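PDB 2SAS: sarcoplasmic calcium-binding proteins II, V, VI, and VII from Branchiostoma lanceolatum, which binds calcium ions through EF-hand loops and seems to be more abundant in fast-contracting muscle, although no functional relationship to contraction has been established. Local coordinates for residues Lys11-Phe16 / Glu80-Met85; Asp19-Gly24 / Asp28-Asp33; Arg37-Asn42 / Ala49-Met54; Glu59-Asp64 / Gln104-Phe109. All coordinates share one frame; numbering follows the deposited sequence.

Interaction 1 of 4, residues Lys11-Phe16 / Glu80-Met85. With CA (calcium ion), chain C.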
# COMPACT_ATOMS: atom_id res chain seq x y z
N LYS A 11 -7.51 8.80 -0.90
CA LYS A 11 -7.77 7.41 -1.31
C LYS A 11 -7.24 6.52 -0.17
O LYS A 11 -7.94 5.63 0.33
CB LYS A 11 -7.20 7.09 -2.66
CG LYS A 11 -7.64 5.75 -3.29
CD LYS A 11 -9.16 5.55 -3.17
CE LYS A 11 -9.59 4.47 -4.14
NZ LYS A 11 -9.20 3.12 -3.63
N PHE A 12 -6.01 6.81 0.26
CA PHE A 12 -5.36 6.10 1.35
C PHE A 12 -6.26 5.92 2.53
O PHE A 12 -6.39 4.76 2.99
CB PHE A 12 -4.02 6.69 1.76
CG PHE A 12 -3.27 5.94 2.81
CD1 PHE A 12 -3.47 6.19 4.16
CD2 PHE A 12 -2.33 4.97 2.42
CE1 PHE A 12 -2.72 5.50 5.13
CE2 PHE A 12 -1.58 4.29 3.38
CZ PHE A 12 -1.78 4.56 4.73
N THR A 13 -6.85 6.94 3.08
CA THR A 13 -7.78 6.79 4.23
C THR A 13 -9.04 6.04 3.88
O THR A 13 -9.67 5.33 4.73
CB THR A 13 -8.07 8.22 4.83
OG1 THR A 13 -8.89 8.91 3.85
CG2 THR A 13 -6.78 9.02 5.06
N PHE A 14 -9.52 6.16 2.64
CA PHE A 14 -10.78 5.46 2.26
C PHE A 14 -10.48 3.98 2.47
O PHE A 14 -11.10 3.28 3.26
CB PHE A 14 -11.19 5.83 0.83
CG PHE A 14 -12.47 5.32 0.26
CD1 PHE A 14 -13.69 5.96 0.50
CD2 PHE A 14 -12.48 4.19 -0.53
CE1 PHE A 14 -14.89 5.46 0.00
CE2 PHE A 14 -13.64 3.66 -1.07
CZ PHE A 14 -14.84 4.32 -0.79
N ASP A 15 -9.42 3.58 1.77
CA ASP A 15 -8.96 2.22 1.67
C ASP A 15 -8.45 1.48 2.89
O ASP A 15 -8.70 0.27 2.97
CB ASP A 15 -7.83 2.14 0.61
CG ASP A 15 -8.28 2.20 -0.82
OD1 ASP A 15 -9.47 2.37 -1.07
OD2 ASP A 15 -7.42 2.05 -1.72
N PHE A 16 -7.69 2.14 3.73
CA PHE A 16 -7.06 1.57 4.91
C PHE A 16 -7.79 1.88 6.18
O PHE A 16 -7.77 1.11 7.14
CB PHE A 16 -5.60 2.10 5.02
CG PHE A 16 -4.74 1.43 3.99
CD1 PHE A 16 -4.91 1.72 2.65
CD2 PHE A 16 -3.82 0.48 4.42
CE1 PHE A 16 -4.13 1.03 1.68
CE2 PHE A 16 -3.03 -0.20 3.48
CZ PHE A 16 -3.22 0.05 2.13
N GLU A 80 -16.34 8.58 -4.79
CA GLU A 80 -16.76 9.89 -5.32
C GLU A 80 -17.46 10.71 -4.27
O GLU A 80 -17.12 11.91 -4.08
CB GLU A 80 -17.68 9.75 -6.54
CG GLU A 80 -17.10 8.80 -7.62
CD GLU A 80 -17.30 7.33 -7.30
OE1 GLU A 80 -18.17 6.95 -6.52
OE2 GLU A 80 -16.53 6.56 -7.89
N GLU A 81 -18.42 10.19 -3.51
CA GLU A 81 -19.06 11.01 -2.47
C GLU A 81 -18.08 11.32 -1.34
O GLU A 81 -18.12 12.44 -0.79
CB GLU A 81 -20.34 10.46 -1.89
CG GLU A 81 -21.24 9.76 -2.94
CD GLU A 81 -22.40 9.05 -2.31
OE1 GLU A 81 -22.33 7.90 -1.90
OE2 GLU A 81 -23.38 9.78 -2.23
N TYR A 82 -17.22 10.38 -1.02
CA TYR A 82 -16.18 10.54 -0.01
C TYR A 82 -15.18 11.60 -0.48
O TYR A 82 -14.70 12.40 0.38
CB TYR A 82 -15.50 9.20 0.36
CG TYR A 82 -14.49 9.20 1.47
CD1 TYR A 82 -14.83 9.23 2.84
CD2 TYR A 82 -13.13 9.26 1.17
CE1 TYR A 82 -13.85 9.30 3.84
CE2 TYR A 82 -12.16 9.28 2.13
CZ TYR A 82 -12.51 9.30 3.49
OH TYR A 82 -11.49 9.31 4.44
N LEU A 83 -14.90 11.61 -1.77
CA LEU A 83 -13.94 12.65 -2.33
C LEU A 83 -14.61 14.01 -2.14
O LEU A 83 -14.08 14.95 -1.52
CB LEU A 83 -13.63 12.28 -3.75
CG LEU A 83 -12.24 12.41 -4.32
CD1 LEU A 83 -12.28 12.51 -5.84
CD2 LEU A 83 -11.46 13.62 -3.78
N ALA A 84 -15.84 14.11 -2.65
CA ALA A 84 -16.69 15.30 -2.53
C ALA A 84 -16.73 15.81 -1.13
O ALA A 84 -16.61 17.03 -0.93
CB ALA A 84 -18.10 14.99 -3.01
N MET A 85 -16.93 14.96 -0.13
CA MET A 85 -16.95 15.36 1.28
C MET A 85 -15.62 16.02 1.64
O MET A 85 -15.58 17.09 2.28
CB MET A 85 -17.22 14.20 2.22
CG MET A 85 -17.05 14.62 3.67
SD MET A 85 -17.59 13.22 4.73
CE MET A 85 -16.30 12.07 4.23
CA CA C . -24.45 6.96 -1.67
O HOH W 1 -23.77 5.82 -3.54

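Interaction 2 of 4, residues Asp19-Gly24 / Asp28-Asp33. With CA (calcium ion), chain B.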
# COMPACT_ATOMS: atom_id res chain seq x y z
N ASP A 19 -12.78 1.34 4.40
CA ASP A 19 -13.25 0.25 3.53
C ASP A 19 -12.55 -1.04 3.93
O ASP A 19 -11.69 -1.58 3.21
CB ASP A 19 -13.15 0.64 2.05
CG ASP A 19 -13.73 -0.42 1.13
OD1 ASP A 19 -14.73 -1.08 1.54
OD2 ASP A 19 -13.24 -0.66 0.00
N MET A 20 -12.95 -1.53 5.09
CA MET A 20 -12.35 -2.77 5.68
C MET A 20 -12.52 -3.99 4.78
O MET A 20 -11.55 -4.75 4.65
CB MET A 20 -12.94 -3.05 7.05
CG MET A 20 -12.80 -1.86 7.93
SD MET A 20 -11.02 -1.70 8.36
CE MET A 20 -10.48 -0.53 7.11
N ASN A 21 -13.69 -4.13 4.16
CA ASN A 21 -13.96 -5.25 3.29
C ASN A 21 -13.52 -5.04 1.85
O ASN A 21 -13.90 -5.89 1.02
CB ASN A 21 -15.43 -5.68 3.34
CG ASN A 21 -16.38 -4.60 2.88
OD1 ASN A 21 -16.03 -3.81 1.99
ND2 ASN A 21 -17.60 -4.59 3.45
N HIS A 22 -12.88 -3.95 1.54
CA HIS A 22 -12.38 -3.73 0.17
C HIS A 22 -13.30 -3.77 -0.99
O HIS A 22 -12.91 -4.30 -2.08
CB HIS A 22 -11.17 -4.77 -0.02
CG HIS A 22 -10.12 -4.34 0.99
ND1 HIS A 22 -9.67 -5.05 2.08
CD2 HIS A 22 -9.55 -3.09 1.05
CE1 HIS A 22 -8.87 -4.25 2.76
NE2 HIS A 22 -8.76 -3.07 2.16
N ASP A 23 -14.49 -3.19 -0.98
CA ASP A 23 -15.36 -3.24 -2.18
C ASP A 23 -15.53 -1.92 -2.87
O ASP A 23 -16.33 -1.77 -3.81
CB ASP A 23 -16.66 -3.95 -1.79
CG ASP A 23 -17.42 -3.17 -0.75
OD1 ASP A 23 -16.82 -2.16 -0.25
OD2 ASP A 23 -18.59 -3.48 -0.45
N GLY A 24 -14.78 -0.87 -2.48
CA GLY A 24 -14.81 0.43 -3.10
C GLY A 24 -15.92 1.31 -2.58
O GLY A 24 -16.20 2.37 -3.20
N ASP A 28 -22.23 0.18 6.46
CA ASP A 28 -22.22 -0.37 7.82
C ASP A 28 -21.37 -1.64 7.89
O ASP A 28 -20.64 -1.82 8.86
CB ASP A 28 -23.62 -0.64 8.40
CG ASP A 28 -23.64 -1.38 9.72
OD1 ASP A 28 -23.30 -0.86 10.81
OD2 ASP A 28 -24.02 -2.59 9.71
N ASN A 29 -21.42 -2.52 6.91
CA ASN A 29 -20.66 -3.75 7.00
C ASN A 29 -19.16 -3.51 7.21
O ASN A 29 -18.49 -4.44 7.74
CB ASN A 29 -20.99 -4.73 5.90
CG ASN A 29 -20.46 -4.38 4.52
OD1 ASN A 29 -20.21 -3.21 4.21
ND2 ASN A 29 -20.28 -5.40 3.68
N ASP A 30 -18.65 -2.41 6.76
CA ASP A 30 -17.22 -2.05 6.91
C ASP A 30 -16.99 -1.84 8.43
O ASP A 30 -16.01 -2.39 8.94
CB ASP A 30 -16.89 -0.80 6.12
CG ASP A 30 -16.81 -1.09 4.64
OD1 ASP A 30 -16.12 -2.05 4.27
OD2 ASP A 30 -17.50 -0.37 3.89
N PHE A 31 -17.89 -1.12 9.03
CA PHE A 31 -17.89 -0.85 10.47
C PHE A 31 -18.08 -2.14 11.28
O PHE A 31 -17.48 -2.31 12.37
CB PHE A 31 -18.91 0.26 10.80
CG PHE A 31 -18.51 1.60 10.21
CD1 PHE A 31 -18.67 1.87 8.87
CD2 PHE A 31 -17.86 2.54 11.01
CE1 PHE A 31 -18.24 3.07 8.30
CE2 PHE A 31 -17.41 3.77 10.49
CZ PHE A 31 -17.63 4.01 9.13
N GLU A 32 -18.89 -3.09 10.83
CA GLU A 32 -19.08 -4.37 11.53
C GLU A 32 -17.72 -5.10 11.50
O GLU A 32 -17.33 -5.81 12.44
CB GLU A 32 -20.16 -5.26 10.96
CG GLU A 32 -21.66 -4.84 10.97
CD GLU A 32 -22.54 -5.61 10.01
OE1 GLU A 32 -22.23 -5.84 8.85
OE2 GLU A 32 -23.64 -6.01 10.47
N ASP A 33 -16.96 -4.92 10.44
CA ASP A 33 -15.63 -5.52 10.23
C ASP A 33 -14.59 -4.92 11.18
O ASP A 33 -13.54 -5.49 11.51
CB ASP A 33 -15.14 -5.31 8.80
CG ASP A 33 -15.62 -6.26 7.75
OD1 ASP A 33 -16.72 -6.82 7.95
OD2 ASP A 33 -14.97 -6.42 6.68
CA CA B . -16.82 -1.58 1.98

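Interaction 3 of 4, residues Arg37-Asn42 / Ala49-Met54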
# COMPACT_ATOMS: atom_id res chain seq x y z
N ARG A 37 -12.75 -7.18 13.96
CA ARG A 37 -11.27 -7.03 14.13
C ARG A 37 -10.99 -6.94 15.65
O ARG A 37 -10.19 -7.72 16.17
CB ARG A 37 -10.75 -5.79 13.49
CG ARG A 37 -9.72 -5.77 12.41
CD ARG A 37 -10.16 -4.77 11.36
NE ARG A 37 -9.16 -4.23 10.54
CZ ARG A 37 -8.36 -4.77 9.61
NH1 ARG A 37 -8.33 -6.08 9.37
NH2 ARG A 37 -7.52 -3.98 8.91
N TYR A 38 -11.72 -6.00 16.25
CA TYR A 38 -11.66 -5.67 17.66
C TYR A 38 -11.83 -6.86 18.60
O TYR A 38 -11.04 -7.01 19.55
CB TYR A 38 -12.66 -4.59 18.02
CG TYR A 38 -12.43 -3.76 19.27
CD1 TYR A 38 -11.29 -2.98 19.46
CD2 TYR A 38 -13.39 -3.72 20.27
CE1 TYR A 38 -11.12 -2.19 20.58
CE2 TYR A 38 -13.26 -2.93 21.39
CZ TYR A 38 -12.11 -2.16 21.55
OH TYR A 38 -11.95 -1.40 22.70
N LYS A 39 -12.90 -7.59 18.39
CA LYS A 39 -13.20 -8.78 19.21
C LYS A 39 -12.14 -9.85 18.86
O LYS A 39 -11.64 -10.49 19.79
CB LYS A 39 -14.58 -9.33 18.96
CG LYS A 39 -15.75 -8.34 18.99
CD LYS A 39 -16.86 -8.90 18.06
CE LYS A 39 -18.12 -9.13 18.87
NZ LYS A 39 -18.60 -10.55 18.59
N GLU A 40 -11.81 -9.99 17.62
CA GLU A 40 -10.83 -10.91 17.02
C GLU A 40 -9.55 -10.90 17.85
O GLU A 40 -9.06 -11.98 18.29
CB GLU A 40 -10.56 -10.52 15.59
CG GLU A 40 -10.13 -11.24 14.32
CD GLU A 40 -9.51 -10.33 13.27
OE1 GLU A 40 -10.11 -9.62 12.48
OE2 GLU A 40 -8.25 -10.30 13.27
N VAL A 41 -9.01 -9.71 18.11
CA VAL A 41 -7.78 -9.52 18.85
C VAL A 41 -7.87 -9.32 20.35
O VAL A 41 -6.82 -9.62 20.98
CB VAL A 41 -6.93 -8.34 18.26
CG1 VAL A 41 -7.05 -8.28 16.75
CG2 VAL A 41 -7.23 -7.05 18.97
N ASN A 42 -8.93 -8.75 20.87
CA ASN A 42 -9.04 -8.53 22.30
C ASN A 42 -9.73 -9.65 23.11
O ASN A 42 -9.57 -9.67 24.34
CB ASN A 42 -9.81 -7.23 22.59
CG ASN A 42 -8.93 -6.01 22.34
OD1 ASN A 42 -8.88 -5.60 21.19
ND2 ASN A 42 -8.34 -5.52 23.43
N ALA A 49 -19.91 -5.34 27.80
CA ALA A 49 -20.20 -3.89 27.84
C ALA A 49 -19.17 -3.08 27.04
O ALA A 49 -19.58 -2.10 26.39
CB ALA A 49 -20.34 -3.43 29.28
N ASP A 50 -17.88 -3.42 27.12
CA ASP A 50 -16.85 -2.66 26.40
C ASP A 50 -17.08 -2.75 24.89
O ASP A 50 -16.88 -1.74 24.20
CB ASP A 50 -15.42 -3.11 26.74
CG ASP A 50 -15.05 -2.92 28.19
OD1 ASP A 50 -15.50 -1.91 28.73
OD2 ASP A 50 -14.37 -3.78 28.78
N TYR A 51 -17.45 -3.92 24.41
CA TYR A 51 -17.72 -4.10 22.97
C TYR A 51 -18.94 -3.31 22.56
O TYR A 51 -19.01 -2.71 21.50
CB TYR A 51 -17.84 -5.55 22.67
CG TYR A 51 -16.49 -6.25 22.71
CD1 TYR A 51 -15.50 -5.91 21.78
CD2 TYR A 51 -16.19 -7.18 23.68
CE1 TYR A 51 -14.26 -6.52 21.78
CE2 TYR A 51 -14.94 -7.81 23.68
CZ TYR A 51 -13.99 -7.52 22.73
OH TYR A 51 -12.79 -8.17 22.75
N LYS A 52 -19.90 -3.30 23.51
CA LYS A 52 -21.14 -2.56 23.27
C LYS A 52 -20.85 -1.08 23.13
O LYS A 52 -21.33 -0.44 22.16
CB LYS A 52 -22.21 -2.91 24.30
CG LYS A 52 -22.83 -4.28 23.92
CD LYS A 52 -23.96 -4.58 24.91
CE LYS A 52 -24.42 -6.03 24.69
NZ LYS A 52 -25.63 -6.31 25.51
N SER A 53 -20.04 -0.55 24.02
CA SER A 53 -19.72 0.89 23.94
C SER A 53 -19.04 1.20 22.62
O SER A 53 -19.38 2.17 21.95
CB SER A 53 -18.84 1.33 25.09
OG SER A 53 -19.30 0.66 26.25
N MET A 54 -18.06 0.37 22.31
CA MET A 54 -17.27 0.51 21.07
C MET A 54 -18.19 0.56 19.84
O MET A 54 -18.06 1.32 18.89
CB MET A 54 -16.25 -0.61 21.03
CG MET A 54 -15.54 -0.67 19.72
SD MET A 54 -14.68 0.88 19.41
CE MET A 54 -13.59 1.05 20.83

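Interaction 4 of 4, residues Glu59-Asp64 / Gln104-Phe109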
# COMPACT_ATOMS: atom_id res chain seq x y z
N GLU A 59 -21.39 3.14 15.42
CA GLU A 59 -22.73 3.39 14.86
C GLU A 59 -22.91 4.89 14.62
O GLU A 59 -23.32 5.36 13.56
CB GLU A 59 -23.79 2.91 15.88
CG GLU A 59 -23.88 1.39 15.80
CD GLU A 59 -24.87 0.74 16.70
OE1 GLU A 59 -25.24 1.43 17.65
OE2 GLU A 59 -25.25 -0.39 16.52
N ASP A 60 -22.58 5.59 15.64
CA ASP A 60 -22.57 7.04 15.80
C ASP A 60 -21.57 7.62 14.78
O ASP A 60 -21.75 8.69 14.20
CB ASP A 60 -22.20 7.24 17.26
CG ASP A 60 -22.76 8.38 18.04
OD1 ASP A 60 -22.85 9.51 17.47
OD2 ASP A 60 -23.09 8.14 19.25
N GLU A 61 -20.48 6.91 14.53
CA GLU A 61 -19.52 7.38 13.52
C GLU A 61 -20.15 7.21 12.13
O GLU A 61 -20.26 8.23 11.35
CB GLU A 61 -18.19 6.67 13.61
CG GLU A 61 -17.00 7.36 12.98
CD GLU A 61 -15.82 6.50 12.64
OE1 GLU A 61 -15.53 5.67 13.52
OE2 GLU A 61 -15.22 6.64 11.58
N TRP A 62 -20.60 6.04 11.79
CA TRP A 62 -21.23 5.74 10.50
C TRP A 62 -22.36 6.74 10.18
O TRP A 62 -22.52 7.26 9.07
CB TRP A 62 -21.78 4.32 10.48
CG TRP A 62 -22.62 3.95 9.31
CD1 TRP A 62 -23.88 3.37 9.30
CD2 TRP A 62 -22.26 4.17 7.93
NE1 TRP A 62 -24.29 3.17 8.00
CE2 TRP A 62 -23.33 3.66 7.15
CE3 TRP A 62 -21.14 4.68 7.30
CZ2 TRP A 62 -23.26 3.67 5.76
CZ3 TRP A 62 -21.06 4.71 5.95
CH2 TRP A 62 -22.13 4.21 5.17
N ARG A 63 -23.17 6.99 11.20
CA ARG A 63 -24.29 7.91 11.15
C ARG A 63 -23.81 9.29 10.72
O ARG A 63 -24.39 9.91 9.82
CB ARG A 63 -25.01 7.98 12.48
CG ARG A 63 -26.20 8.89 12.60
CD ARG A 63 -27.38 8.17 13.22
NE ARG A 63 -27.33 6.73 12.96
CZ ARG A 63 -27.13 5.85 13.95
NH1 ARG A 63 -26.91 6.30 15.19
NH2 ARG A 63 -27.14 4.54 13.72
N ASP A 64 -22.76 9.78 11.33
CA ASP A 64 -22.25 11.13 10.98
C ASP A 64 -21.62 11.09 9.60
O ASP A 64 -21.72 12.14 8.91
CB ASP A 64 -21.26 11.63 12.01
CG ASP A 64 -20.82 13.07 11.79
OD1 ASP A 64 -19.81 13.24 11.08
OD2 ASP A 64 -21.42 13.99 12.34
N GLN A 104 -13.52 12.68 14.61
CA GLN A 104 -13.30 12.74 16.06
C GLN A 104 -13.44 11.34 16.65
O GLN A 104 -13.01 11.10 17.78
CB GLN A 104 -14.26 13.71 16.74
CG GLN A 104 -14.42 15.07 16.06
CD GLN A 104 -13.10 15.79 15.88
OE1 GLN A 104 -12.18 15.64 16.70
NE2 GLN A 104 -12.98 16.59 14.81
N ASN A 105 -14.04 10.39 15.92
CA ASN A 105 -14.12 9.02 16.46
C ASN A 105 -13.10 8.13 15.72
O ASN A 105 -12.68 7.10 16.28
CB ASN A 105 -15.49 8.37 16.44
CG ASN A 105 -15.44 7.02 17.19
OD1 ASN A 105 -15.55 7.05 18.43
ND2 ASN A 105 -15.32 5.89 16.50
N ARG A 106 -12.79 8.51 14.50
CA ARG A 106 -11.82 7.74 13.67
C ARG A 106 -10.44 7.96 14.28
O ARG A 106 -9.75 6.92 14.45
CB ARG A 106 -11.94 8.03 12.21
CG ARG A 106 -11.12 7.37 11.12
CD ARG A 106 -11.76 6.10 10.60
NE ARG A 106 -12.59 5.59 11.69
CZ ARG A 106 -12.68 4.30 12.02
NH1 ARG A 106 -12.14 3.39 11.24
NH2 ARG A 106 -13.37 3.94 13.11
N ILE A 107 -10.06 9.19 14.61
CA ILE A 107 -8.76 9.50 15.22
C ILE A 107 -8.42 8.66 16.43
O ILE A 107 -7.40 7.94 16.33
CB ILE A 107 -8.48 11.02 15.40
CG1 ILE A 107 -8.26 11.72 14.02
CG2 ILE A 107 -7.30 11.34 16.36
CD1 ILE A 107 -8.86 13.20 14.10
N PRO A 108 -9.17 8.64 17.51
CA PRO A 108 -8.88 7.84 18.71
C PRO A 108 -8.89 6.35 18.47
O PRO A 108 -8.06 5.58 19.03
CB PRO A 108 -9.97 8.23 19.72
CG PRO A 108 -11.11 8.68 18.84
CD PRO A 108 -10.39 9.48 17.72
N PHE A 109 -9.80 5.96 17.61
CA PHE A 109 -9.94 4.51 17.25
C PHE A 109 -8.67 4.05 16.58
O PHE A 109 -8.07 2.97 16.88
CB PHE A 109 -11.27 4.30 16.51
CG PHE A 109 -11.50 2.91 16.04
CD1 PHE A 109 -11.02 2.49 14.79
CD2 PHE A 109 -12.14 2.01 16.90
CE1 PHE A 109 -11.20 1.14 14.41
CE2 PHE A 109 -12.34 0.68 16.52
CZ PHE A 109 -11.87 0.28 15.27

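Interaction 1 of 4, residues Lys11-Phe16 / Glu80-Met85
Tyr82 lays its ring alongside that of Phe14, the two side chains running antiparallel past one another as each reaches out from its own helix. The rings meet obliquely: their centroids lie 5.2 Å apart, the planes are inclined by 55°, and the closest carbons are Phe14 CD1 and Tyr82 CD2 at 3.4 Å. Phe14 CE1 carries the overlap on to the root of the tyrosine, 3.8 Å from Tyr82 CB. Because CG of Tyr82 is anti to its own backbone N (chi1 -175°), the ring extends toward helix 4-18 and its hydroxyl reaches Thr13. There Tyr82 OH donates a hydrogen bond of 2.7 Å to Thr13 OG1, which lies at the edge of the tyrosine ring and in its plane. The threonine oxygen is also hydrogen-bonded to the carbonyl of Ile10, one turn back, so this buried hydroxyl has a partner in its own helix as well as across the contact. A phenylalanine in place of Tyr82 would probably keep most of the ring contact but leave Thr13 OG1 without its partner from helix 79-91. Further edge-to-face rings, Trp79 against Phe14 and Trp86 against Tyr82, extend the aromatic cluster. The contact thus joins the first helix of EF-hand 1 to the second helix of EF-hand 2. One residue before Tyr82, Glu81 turns the other way and binds a calcium ion through OE1 at 2.3 Å. Aromatic carbon fills this interface while one bond across it engages the buried hydroxyls, consistent with a tyrosine held at its hydroxyl as well as along its ring.

Interaction 2 of 4, residues Asp19-Gly24 / Asp28-Asp33
This is a metal-bridged contact inside the calcium loop of EF-hand 1, where the turn after helix 4-18 faces the first turns of helix 28-42. The principle of the helix-loop-helix motif is plain: one cation gathers oxygens that would otherwise probably repel. Asp19, Asn21 and Asp23 each give one OD1 from the loop, Asp30 gives both carboxylate oxygens from the helix, each 2.4 Å from the calcium, and the carbonyl of Ser25 completes the protein ligands. Asn21 OD1 and Asp30 OD1 consequently come to 2.9 Å, which the shared ion probably makes tolerable. With CG of Asn21 set between its backbone N and carbonyl carbon (chi1 62°), the amide is carried toward helix 28-42, where OD1 can turn to the metal. Asp30 is also steadied by the backbone N of Gln27, which bonds to OD2. Asp19 in turn braces the loop, its OD2 accepting from Gly24 N at 2.9 Å. Away from the ion the segments meet through aliphatic carbon, Met20 CB lying 3.6 Å from Asp33 CB. Across the segments, the backbone N of Asn21 donates to Asp30 OD1 at 3.2 Å, nearly straight at 169° and close to the line of the C-O bond.

Interaction 3 of 4, residues Arg37-Asn42 / Ala49-Met54
Tyr38 and Tyr51 form the tight part of this contact, a wedge of rings between roughly antiparallel helical segments whose axes come no closer than 11.3 Å. The edge of Tyr51 enters at Tyr38, with CE1 of Tyr51 3.3 Å from CD2 of Tyr38; the ring planes stand at 85°, yet the approach is oblique. On the Tyr38 ring Met54 makes a Met-aromatic contact: its sulfur SD lies 4.7 Å from the ring centroid, over the face, and CG joins it at 4.0 Å in a CH-pi contact. Met54 is turned there by its bent chain, which starts with CG anti to the backbone N (chi1 172°) and folds at chi2 and chi3, bringing CE to 3.5 Å from Tyr38 OH. A leucine in place of Tyr38 would probably leave Met54 without its aromatic face and the edge of Tyr51 with less to lean on.

Toward solvent the contact thins. Lys39 lends only the base of its chain, CG lying 3.6 Å from CE1 of Tyr51, while the rest leads away from the other helix. At the far end of the tyrosine, Tyr51 OH comes to 3.1 Å from Asn42 CB, but its polar partner is the carbonyl of Lys43, just beyond helix 28-42. That bond ties the hydroxyl to the start of the connection that turns the chain back. The pair therefore joins the second helix of EF-hand 1 to the long helix 48-69 that follows it, with Leu46 of the intervening loop against both tyrosines and Met35 of helix 28-42 against Tyr51 and Met54.

Interaction 4 of 4, residues Glu59-Asp64 / Gln104-Phe109
Extended torsions on one side and bent ones on the other bring Glu61 and Arg106 together: the glutamate runs straight out from its helix with CG anti to the backbone N (chi1 -160°), whereas the arginine starts anti but bends at chi2 and chi3, curling its guanidinium back to the carboxylate. The salt bridge links helix 48-69, which leads into the calcium loop of EF-hand 2, to helix 103-114, which leads into that of EF-hand 3, and so joins two hands. It is two-pronged but uneven. Arg106 NH2 meets the syn lone pair of Glu61 OE1 at 2.8 Å, while Arg106 NE gives OE2 only a weak, strongly bent bond. The two flat groups are not coplanar, their planes standing 38° apart. Both charged residues are buried, so their pairing probably offsets much of the cost of enclosing them. The remaining arm of the guanidinium, NH1, is hydrogen-bonded to the carbonyl of Phe17, carrying the link to helix 4-18. Phe31 of helix 28-42 packs against Glu61. A second donor grips the same oxygen from the anti side, somewhat out of the carboxylate plane: Asn105 ND2 reaches Glu61 OE1 at 3.0 Å with an N-H...O angle of 164°.

Taken together, the four contacts differ in depth and in chemistry, though not in step. Interactions 1 and 4 are buried and join separate EF-hands, one through rings and a hydroxyl pair, the other through enclosed charges; interaction 2 is partly buried and held by the ion, and interaction 3 lies at the surface and relies on aromatic and sulfur packing. Elements are shared: interactions 2 and 3 both use helix 28-42, and 3 and 4 both use helix 48-69, where Met54 touches Phe109. Interaction 2 meets interaction 4 through Phe31 and Trp62, and interaction 1 through Phe14, whose carbonyl probably accepts a hydrogen bond from the backbone N of Asp19.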